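Local coordinates for protein beta-galactosidase/beta-glucuronidase (Faecalibacterium prausnitzii L2-6, PDB 6MVF) that binds flavin mononucleotide and probably hydrolyses beta-glucuronides as a member of glycosyl hydrolase family 2, at residues E376-K379 with E380-Q384; D369-T372 with H373-E377. All coordinates share one frame; numbering follows the deposited sequence.

Contact 1 of 2, residues E376-K379 with E380-Q384; sequences EEMK and ELIIQ. With FMN (flavin mononucleotide), chain G.
Helix 368-385 of the family 2 TIM barrel contributes Lys379 and Ile383, one turn apart, to the FMN pocket. Their side chains run next to each other in the same direction, with Lys379 CG 3.7 Å from Ile383 CD1. A fully extended chain, with CG anti to the backbone N (chi1 -154°), carries the lysine amine out to the phosphate, a fitting partner for a cation. Lys379 NZ is modelled as bonded to FMN O3P at 1.9 Å, a separation that is doubtful at this resolution. Ile383 meets the other end of the cofactor: its CG1 stands over the face of the dimethylbenzene ring, 3.6 Å from FMN C7. A branched aliphatic chain suits a flat apolar surface, and Tyr177 and Asp174 add hydrogen bonds to the FMN.

On another side of the helix Met378 bends at chi2 (74°), bringing its methyl across Leu381 and Ile382. Met378 CE lies 3.6 Å from Ile382 CD1 and 3.9 Å from Leu381 CD2. Beneath these side chains the i to i+4 ladder continues, as in Ile382 N to Met378 O at 3.0 Å. Glu380, though buried, has both carboxylate oxygens satisfied, OE1 by Ser117 and OE2 by His112. On the inner side, Met378, Leu381 and Ile382 pack on Trp394 of strand 391-398, while Met378 and Ile382 also reach Leu416, Cys420 and Leu423 of helix 407-423.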
loop_
_atom_site.group_PDB
_atom_site.type_symbol
_atom_site.label_atom_id
_atom_site.label_comp_id
_atom_site.label_asym_id
_atom_site.label_seq_id
_atom_site.Cartn_x
_atom_site.Cartn_y
_atom_site.Cartn_z
ATOM N N GLU A 376 39.965 -15.019 4.248
ATOM C CA GLU A 376 38.585 -15.369 4.582
ATOM C C GLU A 376 37.625 -14.275 4.142
ATOM O O GLU A 376 36.547 -14.562 3.596
ATOM C CB GLU A 376 38.440 -15.603 6.076
ATOM C CG GLU A 376 39.295 -16.703 6.630
ATOM C CD GLU A 376 38.689 -18.069 6.468
ATOM O OE1 GLU A 376 38.243 -18.402 5.349
ATOM O OE2 GLU A 376 38.661 -18.817 7.467
ATOM N N GLU A 377 38.012 -13.011 4.368
ATOM C CA GLU A 377 37.150 -11.891 4.015
ATOM C C GLU A 377 36.947 -11.807 2.510
ATOM O O GLU A 377 35.853 -11.455 2.050
ATOM C CB GLU A 377 37.731 -10.584 4.555
ATOM C CG GLU A 377 36.717 -9.468 4.644
ATOM C CD GLU A 377 37.079 -8.373 5.659
ATOM O OE1 GLU A 377 38.284 -8.071 5.848
ATOM O OE2 GLU A 377 36.146 -7.794 6.257
ATOM N N MET A 378 37.971 -12.153 1.725
ATOM C CA MET A 378 37.793 -12.142 0.283
ATOM C C MET A 378 36.958 -13.329 -0.180
ATOM O O MET A 378 36.172 -13.200 -1.134
ATOM C CB MET A 378 39.141 -12.139 -0.413
ATOM C CG MET A 378 39.038 -11.876 -1.889
ATOM S SD MET A 378 38.654 -10.135 -2.190
ATOM C CE MET A 378 37.692 -10.331 -3.661
ATOM N N LYS A 379 37.091 -14.452 0.511
ATOM C CA LYS A 379 36.296 -15.652 0.173
ATOM C C LYS A 379 34.821 -15.370 0.469
ATOM O O LYS A 379 33.996 -15.790 -0.281
ATOM C CB LYS A 379 36.851 -16.875 0.897
ATOM C CG LYS A 379 36.567 -18.190 0.207
ATOM C CD LYS A 379 37.287 -19.382 0.759
ATOM C CE LYS A 379 36.698 -20.677 0.262
ATOM N NZ LYS A 379 37.387 -21.862 0.802
ATOM N N GLU A 380 34.531 -14.676 1.553
ATOM C CA GLU A 380 33.150 -14.332 1.865
ATOM C C GLU A 380 32.619 -13.275 0.909
ATOM O O GLU A 380 31.444 -13.308 0.533
ATOM C CB GLU A 380 33.029 -13.843 3.311
ATOM C CG GLU A 380 33.319 -14.900 4.349
ATOM C CD GLU A 380 33.303 -14.337 5.761
ATOM O OE1 GLU A 380 33.795 -13.204 5.968
ATOM O OE2 GLU A 380 32.790 -15.026 6.667
ATOM N N LEU A 381 33.456 -12.314 0.523
ATOM C CA LEU A 381 32.988 -11.267 -0.378
ATOM C C LEU A 381 32.587 -11.847 -1.726
ATOM O O LEU A 381 31.574 -11.449 -2.307
ATOM C CB LEU A 381 34.065 -10.199 -0.554
ATOM C CG LEU A 381 33.772 -9.126 -1.602
ATOM C CD1 LEU A 381 32.533 -8.306 -1.202
ATOM C CD2 LEU A 381 35.004 -8.238 -1.835
ATOM N N ILE A 382 33.361 -12.798 -2.236
ATOM C CA ILE A 382 33.065 -13.343 -3.551
ATOM C C ILE A 382 31.888 -14.297 -3.494
ATOM O O ILE A 382 31.028 -14.283 -4.373
ATOM C CB ILE A 382 34.321 -14.017 -4.120
ATOM C CG1 ILE A 382 35.374 -12.946 -4.415
ATOM C CG2 ILE A 382 33.978 -14.875 -5.349
ATOM C CD1 ILE A 382 36.667 -13.495 -4.926
ATOM N N ILE A 383 31.818 -15.137 -2.461
ATOM C CA ILE A 383 30.796 -16.174 -2.424
ATOM C C ILE A 383 29.430 -15.578 -2.121
ATOM O O ILE A 383 28.416 -16.011 -2.672
ATOM C CB ILE A 383 31.200 -17.266 -1.416
ATOM C CG1 ILE A 383 32.137 -18.243 -2.111
ATOM C CG2 ILE A 383 29.977 -18.027 -0.866
ATOM C CD1 ILE A 383 33.205 -18.753 -1.223
ATOM N N GLN A 384 29.379 -14.564 -1.264
ATOM C CA GLN A 384 28.099 -13.957 -0.931
ATOM C C GLN A 384 27.596 -13.032 -2.025
ATOM O O GLN A 384 26.385 -12.824 -2.134
ATOM C CB GLN A 384 28.205 -13.211 0.400
ATOM C CG GLN A 384 28.540 -14.148 1.531
ATOM C CD GLN A 384 28.778 -13.461 2.858
ATOM O OE1 GLN A 384 28.574 -12.251 3.016
ATOM N NE2 GLN A 384 29.199 -14.248 3.839
HETATM N N1 FMN G . 30.421 -25.274 -1.543
HETATM C C2 FMN G . 29.448 -25.574 -0.680
HETATM O O2 FMN G . 29.456 -26.633 -0.050
HETATM N N3 FMN G . 28.440 -24.767 -0.432
HETATM C C4 FMN G . 28.295 -23.619 -1.017
HETATM O O4 FMN G . 27.356 -22.875 -0.780
HETATM C C4A FMN G . 29.286 -23.239 -1.963
HETATM N N5 FMN G . 29.151 -22.080 -2.541
HETATM C C5A FMN G . 30.032 -21.661 -3.426
HETATM C C6 FMN G . 29.853 -20.439 -4.020
HETATM C C7 FMN G . 30.738 -19.993 -4.935
HETATM C C7M FMN G . 30.538 -18.672 -5.567
HETATM C C8 FMN G . 31.897 -20.811 -5.269
HETATM C C8M FMN G . 32.889 -20.319 -6.262
HETATM C C9 FMN G . 32.071 -22.040 -4.671
HETATM C C9A FMN G . 31.172 -22.506 -3.760
HETATM N N10 FMN G . 31.360 -23.728 -3.133
HETATM C C10 FMN G . 30.398 -24.134 -2.211
HETATM C "C1'" FMN G . 32.510 -24.511 -3.562
HETATM C "C2'" FMN G . 33.665 -24.845 -2.648
HETATM O "O2'" FMN G . 34.496 -23.726 -2.820
HETATM C "C3'" FMN G . 34.475 -26.032 -3.120
HETATM O "O3'" FMN G . 33.705 -26.802 -4.017
HETATM C "C4'" FMN G . 34.881 -26.994 -2.026
HETATM O "O4'" FMN G . 33.742 -27.149 -1.193
HETATM C "C5'" FMN G . 36.114 -26.565 -1.229
HETATM O "O5'" FMN G . 35.753 -25.909 -0.027
HETATM P P FMN G . 36.757 -25.050 0.848
HETATM O O1P FMN G . 36.228 -25.260 2.210
HETATM O O2P FMN G . 38.112 -25.632 0.571
HETATM O O3P FMN G . 36.711 -23.624 0.414
#

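Contact 2 of 2, residues D369-T372 with H373-E377; sequences DAHT and HVMEE
The N-H groups of His373, Val374, Met375 and Glu376 bond to the carbonyls of Asp369 to Thr372, four residues back, in regular alpha-helical fashion, the straightest of these bonds being Met375 N to His371 O at 3.1 Å with an N-H...O angle of 176°. The same two residues also meet through their side chains. Met375 CG sits 3.7 Å above one face of the His371 imidazole, displaced toward its rim, and makes a CH-pi contact 4.0 Å from the ring centroid. The thioether lies more obliquely, with Met375 SD 4.5 Å from the His371 centroid. With its CG anti to the backbone N (chi1 180°), His371 holds its ring beside the methionine, which leans back over it. A flexible, polarisable methionine fits against an aromatic surface, and the histidine keeps a polar end for Asp415 of helix 407-423, which is hydrogen-bonded to NE2.

At the more exposed flank Thr372 and Glu376 lie alongside one another, Thr372 CG2 approaching Glu376 CG to 3.9 Å. The threonine thus offers its methyl to the glutamate's aliphatic part, while OG1 bonds back to the carbonyl of Lys368. Glu376 sends OE1 to the hydroxyl of Tyr178.

On the buried side His373 uses both ring nitrogens. NE2 gives a weak, bent hydrogen bond to Glu377 OE1 at 2.9 Å (128°), one turn on, and ND1 pairs with Glu113. Two carboxylates around one imidazole would probably favour its protonated form. Val374, apolar and branched, packs on Leu416. Side-chain pairing between residues i and i+4 is characteristic of an alpha-helix, here the one linking strands 353-357 and 391-398 in a beta-alpha-beta unit of the TIM barrel.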
loop_
_atom_site.group_PDB
_atom_site.type_symbol
_atom_site.label_atom_id
_atom_site.label_comp_id
_atom_site.label_asym_id
_atom_site.label_seq_id
_atom_site.Cartn_x
_atom_site.Cartn_y
_atom_site.Cartn_z
ATOM N N ASP A 369 47.621 -15.152 11.210
ATOM C CA ASP A 369 46.229 -14.866 11.540
ATOM C C ASP A 369 45.703 -13.659 10.764
ATOM O O ASP A 369 44.555 -13.665 10.305
ATOM C CB ASP A 369 46.083 -14.678 13.052
ATOM C CG ASP A 369 46.045 -16.017 13.799
ATOM O OD1 ASP A 369 46.088 -17.070 13.126
ATOM O OD2 ASP A 369 45.964 -16.022 15.047
ATOM N N ALA A 370 46.531 -12.629 10.580
ATOM C CA ALA A 370 46.142 -11.518 9.715
ATOM C C ALA A 370 46.056 -11.942 8.252
ATOM O O ALA A 370 45.219 -11.418 7.503
ATOM C CB ALA A 370 47.125 -10.350 9.863
ATOM N N HIS A 371 46.931 -12.859 7.819
ATOM C CA HIS A 371 46.806 -13.427 6.480
ATOM C C HIS A 371 45.511 -14.220 6.359
ATOM O O HIS A 371 44.793 -14.109 5.360
ATOM C CB HIS A 371 48.021 -14.310 6.150
ATOM C CG HIS A 371 47.978 -14.941 4.787
ATOM N ND1 HIS A 371 47.539 -16.233 4.574
ATOM C CD2 HIS A 371 48.334 -14.466 3.565
ATOM C CE1 HIS A 371 47.618 -16.526 3.285
ATOM N NE2 HIS A 371 48.097 -15.470 2.650
ATOM N N THR A 372 45.182 -15.002 7.384
ATOM C CA THR A 372 43.949 -15.772 7.349
ATOM C C THR A 372 42.722 -14.861 7.337
ATOM O O THR A 372 41.771 -15.116 6.589
ATOM C CB THR A 372 43.924 -16.743 8.523
ATOM O OG1 THR A 372 44.910 -17.755 8.288
ATOM C CG2 THR A 372 42.533 -17.390 8.687
ATOM N N HIS A 373 42.727 -13.787 8.131
ATOM C CA HIS A 373 41.622 -12.833 8.069
ATOM C C HIS A 373 41.383 -12.348 6.640
ATOM O O HIS A 373 40.252 -12.384 6.141
ATOM C CB HIS A 373 41.891 -11.644 8.991
ATOM C CG HIS A 373 40.863 -10.554 8.900
ATOM N ND1 HIS A 373 39.928 -10.328 9.889
ATOM C CD2 HIS A 373 40.643 -9.605 7.954
ATOM C CE1 HIS A 373 39.165 -9.303 9.549
ATOM N NE2 HIS A 373 39.580 -8.845 8.380
ATOM N N VAL A 374 42.440 -11.888 5.963
ATOM C CA VAL A 374 42.248 -11.246 4.665
ATOM C C VAL A 374 41.691 -12.247 3.657
ATOM O O VAL A 374 40.712 -11.961 2.957
ATOM C CB VAL A 374 43.559 -10.586 4.191
ATOM C CG1 VAL A 374 43.647 -10.576 2.695
ATOM C CG2 VAL A 374 43.668 -9.145 4.719
ATOM N N MET A 375 42.268 -13.459 3.605
ATOM C CA MET A 375 41.775 -14.483 2.679
ATOM C C MET A 375 40.323 -14.850 2.969
ATOM O O MET A 375 39.520 -15.001 2.041
ATOM C CB MET A 375 42.646 -15.749 2.731
ATOM C CG MET A 375 44.152 -15.569 2.477
ATOM S SD MET A 375 44.579 -14.943 0.848
ATOM C CE MET A 375 44.353 -16.402 -0.165
ATOM N N GLU A 376 39.965 -15.019 4.248
ATOM C CA GLU A 376 38.585 -15.369 4.582
ATOM C C GLU A 376 37.625 -14.275 4.142
ATOM O O GLU A 376 36.547 -14.562 3.596
ATOM C CB GLU A 376 38.440 -15.603 6.076
ATOM C CG GLU A 376 39.295 -16.703 6.630
ATOM C CD GLU A 376 38.689 -18.069 6.468
ATOM O OE1 GLU A 376 38.243 -18.402 5.349
ATOM O OE2 GLU A 376 38.661 -18.817 7.467
ATOM N N GLU A 377 38.012 -13.011 4.368
ATOM C CA GLU A 377 37.150 -11.891 4.015
ATOM C C GLU A 377 36.947 -11.807 2.510
ATOM O O GLU A 377 35.853 -11.455 2.050
ATOM C CB GLU A 377 37.731 -10.584 4.555
ATOM C CG GLU A 377 36.717 -9.468 4.644
ATOM C CD GLU A 377 37.079 -8.373 5.659
ATOM O OE1 GLU A 377 38.284 -8.071 5.848
ATOM O OE2 GLU A 377 36.146 -7.794 6.257
#

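Overall arrangement
Both contacts belong to helix 368-385, with contact 2 earlier in the chain and contact 1 overlapping its end at Glu376 and Glu377; their centres are about 11 Å apart. The helix lies between barrel strands 353-357 and 391-398, and in both contacts it packs against helix 407-423. The character changes along its length: contact 2, about 21 Å from the centre of the chain, is only partly buried, whereas contact 1, about 16 Å from it, is buried and carries FMN-pocket residues. One helix of the barrel therefore serves both as ordinary packing at its start and as part of a cofactor site near its end.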